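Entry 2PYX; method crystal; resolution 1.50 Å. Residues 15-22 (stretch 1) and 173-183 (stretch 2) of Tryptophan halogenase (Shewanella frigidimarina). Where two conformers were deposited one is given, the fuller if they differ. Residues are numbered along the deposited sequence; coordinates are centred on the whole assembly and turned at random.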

# COMPACT_ATOMS: atom_id res chain seq x y z
N GLY A 15 -3.74 -1.15 18.55
CA GLY A 15 -2.49 -1.70 18.16
C GLY A 15 -2.46 -2.02 16.66
O GLY A 15 -2.76 -1.17 15.80
N GLY A 16 -2.08 -3.24 16.33
CA GLY A 16 -1.97 -3.65 14.93
C GLY A 16 -0.86 -2.89 14.22
O GLY A 16 -0.04 -2.22 14.84
N THR A 17 -0.82 -3.00 12.91
CA THR A 17 0.23 -2.33 12.16
C THR A 17 0.07 -0.82 12.26
O THR A 17 1.07 -0.10 12.32
CB THR A 17 0.24 -2.74 10.70
OG1 THR A 17 -1.07 -2.57 10.17
CG2 THR A 17 0.68 -4.16 10.55
N ALA A 18 -1.16 -0.33 12.31
CA ALA A 18 -1.39 1.12 12.36
C ALA A 18 -0.82 1.72 13.64
O ALA A 18 -0.05 2.69 13.63
CB ALA A 18 -2.87 1.42 12.22
N GLY A 19 -1.14 1.10 14.77
CA GLY A 19 -0.70 1.63 16.04
C GLY A 19 0.77 1.49 16.27
O GLY A 19 1.44 2.46 16.70
N TRP A 20 1.31 0.31 15.96
CA TRP A 20 2.73 0.08 16.24
C TRP A 20 3.68 0.76 15.25
O TRP A 20 4.75 1.21 15.63
CB TRP A 20 3.06 -1.39 16.39
CG TRP A 20 2.42 -1.96 17.61
CD1 TRP A 20 1.33 -2.80 17.67
CD2 TRP A 20 2.80 -1.70 18.95
NE1 TRP A 20 1.03 -3.08 18.98
CE2 TRP A 20 1.91 -2.42 19.78
CE3 TRP A 20 3.79 -0.92 19.55
CZ2 TRP A 20 1.99 -2.37 21.17
CZ3 TRP A 20 3.89 -0.90 20.91
CH2 TRP A 20 2.97 -1.63 21.71
N ILE A 21 3.28 0.88 13.99
CA ILE A 21 4.13 1.67 13.09
C ILE A 21 4.17 3.12 13.57
O ILE A 21 5.22 3.77 13.55
CB ILE A 21 3.67 1.57 11.63
CG1 ILE A 21 4.06 0.19 11.08
CG2 ILE A 21 4.28 2.69 10.76
CD1 ILE A 21 3.41 -0.14 9.73
N THR A 22 3.01 3.63 13.99
CA THR A 22 2.96 5.00 14.50
C THR A 22 3.87 5.15 15.72
O THR A 22 4.64 6.09 15.83
CB THR A 22 1.51 5.42 14.84
OG1 THR A 22 0.70 5.30 13.66
CG2 THR A 22 1.46 6.85 15.36
N ASN A 173 3.12 -11.26 6.70
CA ASN A 173 2.02 -11.62 7.61
C ASN A 173 1.85 -10.44 8.58
O ASN A 173 2.75 -10.16 9.39
CB ASN A 173 2.42 -12.90 8.35
CG ASN A 173 1.40 -13.34 9.39
OD1 ASN A 173 0.86 -12.54 10.17
ND2 ASN A 173 1.20 -14.67 9.48
N ALA A 174 0.74 -9.73 8.50
CA ALA A 174 0.57 -8.52 9.31
C ALA A 174 0.54 -8.75 10.81
O ALA A 174 1.02 -7.91 11.60
CB ALA A 174 -0.67 -7.74 8.88
N ALA A 175 -0.06 -9.86 11.24
CA ALA A 175 -0.12 -10.13 12.67
C ALA A 175 1.29 -10.38 13.22
O ALA A 175 1.64 -9.92 14.32
CB ALA A 175 -1.01 -11.33 12.97
N LYS A 176 2.09 -11.11 12.48
CA LYS A 176 3.47 -11.36 12.91
C LYS A 176 4.29 -10.06 12.93
O LYS A 176 5.12 -9.84 13.81
CB LYS A 176 4.15 -12.42 12.04
CG LYS A 176 3.59 -13.82 12.28
CD LYS A 176 4.22 -14.86 11.40
CE LYS A 176 3.63 -16.24 11.70
NZ LYS A 176 4.60 -17.31 11.33
N PHE A 177 4.00 -9.18 11.97
CA PHE A 177 4.65 -7.88 11.94
C PHE A 177 4.26 -7.04 13.16
O PHE A 177 5.11 -6.47 13.82
CB PHE A 177 4.30 -7.19 10.60
CG PHE A 177 5.02 -5.88 10.33
CD1 PHE A 177 6.28 -5.60 10.84
CD2 PHE A 177 4.44 -4.96 9.47
CE1 PHE A 177 6.93 -4.39 10.56
CE2 PHE A 177 5.09 -3.76 9.17
CZ PHE A 177 6.32 -3.49 9.73
N SER A 178 2.99 -6.97 13.48
CA SER A 178 2.52 -6.24 14.65
C SER A 178 3.19 -6.76 15.92
O SER A 178 3.55 -5.99 16.80
CB SER A 178 1.00 -6.37 14.76
OG SER A 178 0.38 -5.72 13.68
N GLN A 179 3.34 -8.08 16.01
CA GLN A 179 4.01 -8.68 17.17
C GLN A 179 5.48 -8.29 17.26
O GLN A 179 5.99 -7.93 18.32
CB GLN A 179 3.87 -10.19 17.17
CG GLN A 179 4.40 -10.85 18.46
CD GLN A 179 3.84 -10.24 19.75
OE1 GLN A 179 2.63 -10.08 19.91
NE2 GLN A 179 4.74 -9.89 20.68
N LEU A 180 6.17 -8.33 16.12
CA LEU A 180 7.56 -7.88 16.10
C LEU A 180 7.69 -6.42 16.55
O LEU A 180 8.54 -6.06 17.33
CB LEU A 180 8.16 -8.09 14.71
CG LEU A 180 9.55 -7.53 14.38
CD1 LEU A 180 10.53 -7.90 15.45
CD2 LEU A 180 10.06 -8.05 13.06
N LEU A 181 6.81 -5.58 16.04
CA LEU A 181 6.85 -4.16 16.38
C LEU A 181 6.52 -3.92 17.87
O LEU A 181 7.10 -3.06 18.52
CB LEU A 181 5.85 -3.36 15.52
CG LEU A 181 6.27 -3.24 14.05
CD1 LEU A 181 5.08 -2.72 13.25
CD2 LEU A 181 7.51 -2.35 13.88
N THR A 182 5.57 -4.69 18.40
CA THR A 182 5.23 -4.57 19.81
C THR A 182 6.47 -4.80 20.67
O THR A 182 6.76 -4.04 21.58
CB THR A 182 4.19 -5.62 20.19
OG1 THR A 182 2.95 -5.38 19.49
CG2 THR A 182 3.95 -5.63 21.71
N GLU A 183 7.18 -5.87 20.32
CA GLU A 183 8.42 -6.23 21.02
C GLU A 183 9.48 -5.14 20.88
O GLU A 183 10.03 -4.67 21.85
CB GLU A 183 8.97 -7.58 20.51
CG GLU A 183 8.04 -8.74 20.78
CD GLU A 183 8.22 -9.98 19.89
OE1 GLU A 183 9.04 -9.97 18.92
OE2 GLU A 183 7.48 -10.97 20.16

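Two helical segments of one chain, far apart in sequence, lie side by side. Their axes approach to 8.8 Å and run in the same general direction, 28° apart. The backbones come close at Thr-17 and Ser-178, whose CA atoms are 5.2 Å apart. One turn on, the CA atoms of Trp-20 and Leu-181 are 5.9 Å apart.

No hydrogen bond crosses between the stretches, so shape does most of the work. At the first turn the facing residues are small. Gly-16 has no side chain, and its positive phi favours glycine; Ser-178 OG sits 3.1 Å from Gly-16 C. Ser-178 OG also lies 3.1 Å from Thr-17 N, but the angle is too poor for a hydrogen bond. Thr-17 CG2 is a small bump that fits among Ala-174, Phe-177 and Ser-178, at 4.2 Å from Ala-174 CB, 4.0 Å from Phe-177 CD2 and 3.5 Å from Ser-178 OG.

Trp-20 is the largest piece of the contact. Trp-20 CB meets Leu-181 CB at 3.5 Å, and its indole lies flat against the second helix. Thr-182 CA sits over the six-membered ring of Trp-20, 3.8 Å from its centroid and 7° off the normal, a CH-pi contact. Thr-182 OG1 and Ser-178 O lie over a ring face too. Trp-20 NE1 is 3.0 Å from Thr-182 OG1, yet the angle is poor and no hydrogen bond forms. Thr-182 OG1 donates to Ser-178 O within its own helix, at 2.8 Å.

Ile-21 completes the apolar packing. Its CB points sideways, but the end of the side chain comes nearer the second helix. Ile-21 CD1 reaches Phe-177 CE2 at 4.0 Å, and Ile-21 CG1 meets Leu-181 CD1 at 3.8 Å. These contacts are nonpolar, and all three residues are buried.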